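Local atomic coordinates of nitrite reductase (Hyphomicrobium denitrificans, PDB entry 2DV6), a protein that probably reduces nitrite to nitric oxide with electrons from cytochrome c, using bound copper ions. Residues Val81-Ala86 against Gly108-Tyr113; Ile145-Ala150 against Leu327-Val332. All coordinates share one frame; numbering follows the deposited sequence.

How the interactions relate
Interaction 1 is local and partly buried. It joins a strand to the nearby loop between strands 80-81 and 86-87, and its centre lies about 32 Å from that of the chain. Interaction 2 is buried, with its centre about 7 Å from the chain centre. It joins parts of the chain far apart in sequence: the long connection between strands 125-131 and 163-178, and the turn at the end of strand 325-328. The two contacts share no element, and their nearest atoms are about 22 Å apart. Their chemistry differs accordingly. Interaction 1 combines stacked rings with a carboxylate served by water. In interaction 2 a buried asparagine bonds directly to backbone, beside close carbon contacts.

Interaction 1. Residues Val81-Ala86 against Gly108-Tyr113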
loop_
_atom_site.group_PDB
_atom_site.type_symbol
_atom_site.label_atom_id
_atom_site.label_comp_id
_atom_site.label_asym_id
_atom_site.label_seq_id
_atom_site.Cartn_x
_atom_site.Cartn_y
_atom_site.Cartn_z
ATOM N N VAL A 81 19.587 -23.355 20.029
ATOM C CA VAL A 81 19.377 -24.785 19.786
ATOM C C VAL A 81 19.700 -25.560 21.047
ATOM O O VAL A 81 20.851 -25.594 21.523
ATOM C CB VAL A 81 20.080 -25.355 18.540
ATOM C CG1 VAL A 81 19.741 -26.877 18.394
ATOM C CG2 VAL A 81 19.640 -24.593 17.317
ATOM N N ASP A 82 18.636 -26.179 21.561
ATOM C CA ASP A 82 18.610 -26.698 22.915
ATOM C C ASP A 82 19.825 -27.536 23.371
ATOM O O ASP A 82 20.409 -27.239 24.436
ATOM C CB ASP A 82 17.318 -27.449 23.208
ATOM C CG ASP A 82 17.166 -27.758 24.688
ATOM O OD1 ASP A 82 17.758 -27.016 25.524
ATOM O OD2 ASP A 82 16.477 -28.750 25.003
ATOM N N GLN A 83 20.239 -28.560 22.642
ATOM C CA GLN A 83 21.340 -29.308 23.284
ATOM C C GLN A 83 22.725 -29.098 22.669
ATOM O O GLN A 83 23.719 -29.516 23.237
ATOM C CB GLN A 83 20.964 -30.787 23.513
ATOM C CG GLN A 83 19.457 -30.947 23.769
ATOM C CD GLN A 83 19.102 -32.105 24.670
ATOM O OE1 GLN A 83 18.494 -33.091 24.220
ATOM N NE2 GLN A 83 19.455 -31.988 25.966
ATOM N N TYR A 84 22.784 -28.395 21.540
ATOM C CA TYR A 84 24.029 -28.125 20.845
ATOM C C TYR A 84 24.703 -26.859 21.344
ATOM O O TYR A 84 25.859 -26.594 21.020
ATOM C CB TYR A 84 23.770 -28.024 19.349
ATOM C CG TYR A 84 23.545 -29.355 18.689
ATOM C CD1 TYR A 84 22.262 -29.896 18.572
ATOM C CD2 TYR A 84 24.621 -30.099 18.207
ATOM C CE1 TYR A 84 22.058 -31.123 17.958
ATOM C CE2 TYR A 84 24.421 -31.325 17.594
ATOM C CZ TYR A 84 23.144 -31.828 17.470
ATOM O OH TYR A 84 22.961 -33.051 16.874
ATOM N N ALA A 85 23.981 -26.079 22.140
ATOM C CA ALA A 85 24.440 -24.744 22.568
ATOM C C ALA A 85 24.972 -23.908 21.388
ATOM O O ALA A 85 26.079 -23.346 21.424
ATOM C CB ALA A 85 25.474 -24.853 23.695
ATOM N N ALA A 86 24.204 -23.915 20.315
ATOM C CA ALA A 86 24.428 -23.069 19.174
ATOM C C ALA A 86 23.277 -22.065 19.239
ATOM O O ALA A 86 22.134 -22.410 19.607
ATOM C CB ALA A 86 24.355 -23.892 17.913
ATOM N N GLY A 108 18.673 -37.640 17.011
ATOM C CA GLY A 108 17.634 -37.325 17.996
ATOM C C GLY A 108 16.819 -36.085 17.625
ATOM O O GLY A 108 16.987 -35.530 16.535
ATOM N N GLU A 109 15.936 -35.660 18.533
ATOM C CA GLU A 109 15.067 -34.493 18.333
ATOM C C GLU A 109 15.440 -33.422 19.328
ATOM O O GLU A 109 15.556 -33.711 20.512
ATOM C CB GLU A 109 13.591 -34.857 18.508
ATOM C CG GLU A 109 13.106 -35.915 17.501
ATOM C CD GLU A 109 11.564 -35.959 17.345
ATOM O OE1 GLU A 109 11.044 -37.059 16.959
ATOM O OE2 GLU A 109 10.889 -34.902 17.604
ATOM N N PHE A 110 15.629 -32.190 18.837
ATOM C CA PHE A 110 16.128 -31.079 19.633
ATOM C C PHE A 110 15.256 -29.842 19.406
ATOM O O PHE A 110 14.964 -29.497 18.259
ATOM C CB PHE A 110 17.584 -30.780 19.226
ATOM C CG PHE A 110 18.481 -31.980 19.301
ATOM C CD1 PHE A 110 18.581 -32.860 18.223
ATOM C CD2 PHE A 110 19.201 -32.255 20.465
ATOM C CE1 PHE A 110 19.404 -33.995 18.299
ATOM C CE2 PHE A 110 20.024 -33.396 20.552
ATOM C CZ PHE A 110 20.118 -34.264 19.465
ATOM N N ASN A 111 14.871 -29.162 20.478
ATOM C CA ASN A 111 14.090 -27.942 20.349
ATOM C C ASN A 111 14.961 -26.761 19.893
ATOM O O ASN A 111 16.115 -26.665 20.274
ATOM C CB ASN A 111 13.415 -27.588 21.671
ATOM C CG ASN A 111 12.371 -28.610 22.090
ATOM O OD1 ASN A 111 12.289 -28.963 23.255
ATOM N ND2 ASN A 111 11.577 -29.097 21.142
ATOM N N TYR A 112 14.406 -25.875 19.076
ATOM C CA TYR A 112 15.015 -24.559 18.902
ATOM C C TYR A 112 13.990 -23.580 19.442
ATOM O O TYR A 112 12.805 -23.841 19.354
ATOM C CB TYR A 112 15.402 -24.276 17.445
ATOM C CG TYR A 112 14.265 -24.185 16.417
ATOM C CD1 TYR A 112 13.923 -25.283 15.627
ATOM C CD2 TYR A 112 13.564 -22.981 16.217
ATOM C CE1 TYR A 112 12.896 -25.202 14.643
ATOM C CE2 TYR A 112 12.510 -22.884 15.258
ATOM C CZ TYR A 112 12.209 -23.995 14.457
ATOM O OH TYR A 112 11.205 -23.892 13.517
ATOM N N TYR A 113 14.423 -22.470 20.036
ATOM C CA TYR A 113 13.443 -21.579 20.677
ATOM C C TYR A 113 14.047 -20.183 20.828
ATOM O O TYR A 113 15.270 -20.004 20.701
ATOM C CB TYR A 113 13.012 -22.133 22.051
ATOM C CG TYR A 113 14.183 -22.221 23.020
ATOM C CD1 TYR A 113 14.526 -21.134 23.839
ATOM C CD2 TYR A 113 14.963 -23.370 23.093
ATOM C CE1 TYR A 113 15.638 -21.196 24.702
ATOM C CE2 TYR A 113 16.066 -23.447 23.967
ATOM C CZ TYR A 113 16.393 -22.361 24.743
ATOM O OH TYR A 113 17.462 -22.445 25.582
HETATM O O HOH W 1 15.900 -30.386 23.108
HETATM O O HOH W 2 18.690 -24.677 25.731
#
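Tyr-84 and Phe-110 both hold CG anti to the carbonyl carbon (chi1 -75° and -54°), which brings the edge of the Tyr-84 ring over a face of Phe-110. CE1 of Tyr-84 lies above the centre of that face. The stack is T-shaped, with planes at 61° and the Tyr-84 and Phe-110 ring centroids 4.9 Å apart. Gln-83 meets the edge of the same ring: its CG is 3.6 Å from Phe-110 CD2, in the ring plane. An alanine in place of this phenylalanine would probably open a gap beside Tyr-84 and leave the aliphatic part of Gln-83 without its partner. The backbones join where Asp-82 N donates to Asn-111 O at 2.9 Å. The Asp-82 carboxylate works through water. OD2 accepts from one water, which in turn accepts from Asn-111 N. OD1 accepts from a second water, hydrogen-bonded also to Tyr-113 OH. Val-81 and Tyr-112 form an antiparallel non-hydrogen-bonded pair in this cupredoxin sheet. Tyr-84 OH bonds to Lys-106 O, and Val-81 packs on Phe-100 and Phe-102 of strand 97-103. Strand 108-113 runs between strands 80-81 and 125-131 and leads straight to the copper ligand Cys-114.

Interaction 2. Residues Ile145-Ala150 against Leu327-Val332; sequences ITRDPA and LFNGSV
Asn-329 reaches from a type I' beta turn, Phe-328 to Ser-331, to the backbone of Arg-147. CB of Asn-329 is already 3.4 Å from Arg-147 O. CG of Asn-329 comes next, 3.6 Å from Arg-147 O. At the tip ND2 of Asn-329 donates to Arg-147 O over 2.9 Å, with an angle of 149° at the hydrogen. ND2 lies above the carbonyl plane of Arg-147, 35° out of it. The tip also lies near Pro-149, whose CB is 4.1 Å from Asn-329 ND2. Outside the contact, ND2 bonds to Tyr-293 O and OD1 accepts from Met-295 N. Both polar atoms of this buried amide are thus satisfied, and its rotation is fixed from two ends. Those partners belong to strand 290-299, so the side chain ties the 145-150 connection and the turn to one sheet. Gly-330 suits its place in the turn. A CB on this residue would clash with Ile-145 CD1, which sits 3.4 Å from Gly-330 O. The backbone angles of Gly-330 by themselves also call for glycine. Nearby, Thr-146 OG1 hydrogen-bonds to Asp-144 OD1, while Ser-331 OG bonds to Gln-176 O. Thr-146 and Ser-331 pack tightly: CG2 of Thr-146 lies 3.4 Å from Ser-331 CB.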
loop_
_atom_site.group_PDB
_atom_site.type_symbol
_atom_site.label_atom_id
_atom_site.label_comp_id
_atom_site.label_asym_id
_atom_site.label_seq_id
_atom_site.Cartn_x
_atom_site.Cartn_y
_atom_site.Cartn_z
ATOM N N ILE A 145 20.742 -31.631 -16.724
ATOM C CA ILE A 145 21.354 -30.799 -17.772
ATOM C C ILE A 145 22.797 -30.428 -17.423
ATOM O O ILE A 145 23.375 -29.536 -18.024
ATOM C CB ILE A 145 20.466 -29.529 -18.106
ATOM C CG1 ILE A 145 20.111 -28.715 -16.847
ATOM C CG2 ILE A 145 19.194 -29.964 -18.877
ATOM C CD1 ILE A 145 21.341 -28.279 -16.025
ATOM N N THR A 146 23.400 -31.122 -16.457
ATOM C CA THR A 146 24.718 -30.736 -15.985
ATOM C C THR A 146 25.797 -31.347 -16.861
ATOM O O THR A 146 25.671 -32.470 -17.324
ATOM C CB THR A 146 24.976 -31.195 -14.533
ATOM O OG1 THR A 146 24.825 -32.630 -14.463
ATOM C CG2 THR A 146 23.972 -30.513 -13.544
ATOM N N ARG A 147 26.876 -30.598 -17.050
ATOM C CA ARG A 147 28.058 -31.090 -17.711
ATOM C C ARG A 147 28.966 -31.636 -16.614
ATOM O O ARG A 147 29.375 -30.885 -15.722
ATOM C CB ARG A 147 28.771 -29.914 -18.339
ATOM C CG ARG A 147 29.979 -30.271 -19.162
ATOM C CD ARG A 147 29.579 -29.993 -20.584
ATOM N NE ARG A 147 29.438 -31.225 -21.221
ATOM C CZ ARG A 147 28.738 -31.452 -22.319
ATOM N NH1 ARG A 147 28.003 -30.527 -22.890
ATOM N NH2 ARG A 147 28.758 -32.684 -22.797
ATOM N N ASP A 148 29.301 -32.931 -16.709
ATOM C CA ASP A 148 30.342 -33.571 -15.893
ATOM C C ASP A 148 31.666 -32.820 -16.155
ATOM O O ASP A 148 32.012 -32.564 -17.300
ATOM C CB ASP A 148 30.435 -35.059 -16.320
ATOM C CG ASP A 148 31.429 -35.876 -15.464
ATOM O OD1 ASP A 148 32.474 -35.342 -15.032
ATOM O OD2 ASP A 148 31.164 -37.080 -15.239
ATOM N N PRO A 149 32.371 -32.369 -15.110
ATOM C CA PRO A 149 33.585 -31.599 -15.382
ATOM C C PRO A 149 34.770 -32.413 -15.969
ATOM O O PRO A 149 35.762 -31.811 -16.425
ATOM C CB PRO A 149 33.968 -31.046 -14.006
ATOM C CG PRO A 149 33.406 -32.123 -13.020
ATOM C CD PRO A 149 32.086 -32.484 -13.665
ATOM N N ALA A 150 34.674 -33.749 -15.955
ATOM C CA ALA A 150 35.668 -34.625 -16.626
ATOM C C ALA A 150 35.332 -34.858 -18.090
ATOM O O ALA A 150 36.085 -35.508 -18.785
ATOM C CB ALA A 150 35.810 -35.987 -15.883
ATOM N N LEU A 327 25.699 -20.544 -10.708
ATOM C CA LEU A 327 25.830 -21.969 -10.955
ATOM C C LEU A 327 27.143 -22.389 -11.615
ATOM O O LEU A 327 27.615 -21.706 -12.545
ATOM C CB LEU A 327 24.706 -22.369 -11.888
ATOM C CG LEU A 327 23.279 -22.785 -11.478
ATOM C CD1 LEU A 327 22.916 -22.841 -9.978
ATOM C CD2 LEU A 327 22.268 -22.090 -12.360
ATOM N N PHE A 328 27.725 -23.511 -11.144
ATOM C CA PHE A 328 28.817 -24.167 -11.855
ATOM C C PHE A 328 28.140 -25.266 -12.681
ATOM O O PHE A 328 27.382 -26.047 -12.149
ATOM C CB PHE A 328 29.865 -24.804 -10.910
ATOM C CG PHE A 328 30.801 -23.810 -10.246
ATOM C CD1 PHE A 328 31.342 -22.743 -10.971
ATOM C CD2 PHE A 328 31.173 -23.970 -8.886
ATOM C CE1 PHE A 328 32.221 -21.810 -10.350
ATOM C CE2 PHE A 328 32.039 -23.066 -8.288
ATOM C CZ PHE A 328 32.545 -21.965 -9.016
ATOM N N ASN A 329 28.415 -25.323 -13.984
ATOM C CA ASN A 329 27.950 -26.463 -14.805
ATOM C C ASN A 329 26.471 -26.798 -14.638
ATOM O O ASN A 329 26.106 -27.972 -14.421
ATOM C CB ASN A 329 28.860 -27.692 -14.593
ATOM C CG ASN A 329 30.260 -27.458 -15.121
ATOM O OD1 ASN A 329 30.651 -26.310 -15.288
ATOM N ND2 ASN A 329 31.024 -28.532 -15.410
ATOM N N GLY A 330 25.626 -25.747 -14.685
ATOM C CA GLY A 330 24.201 -25.912 -14.966
ATOM C C GLY A 330 23.189 -25.906 -13.839
ATOM O O GLY A 330 22.029 -25.554 -14.050
ATOM N N SER A 331 23.596 -26.279 -12.621
ATOM C CA SER A 331 22.585 -26.629 -11.657
ATOM C C SER A 331 23.090 -26.517 -10.235
ATOM O O SER A 331 24.321 -26.539 -10.004
ATOM C CB SER A 331 22.193 -28.085 -11.903
ATOM O OG SER A 331 20.899 -28.360 -11.423
ATOM N N VAL A 332 22.160 -26.442 -9.282
ATOM C CA VAL A 332 22.555 -26.493 -7.883
ATOM C C VAL A 332 23.062 -27.900 -7.514
ATOM O O VAL A 332 22.373 -28.878 -7.782
ATOM C CB VAL A 332 21.423 -26.040 -6.927
ATOM C CG1 VAL A 332 21.877 -26.241 -5.425
ATOM C CG2 VAL A 332 21.072 -24.551 -7.178
#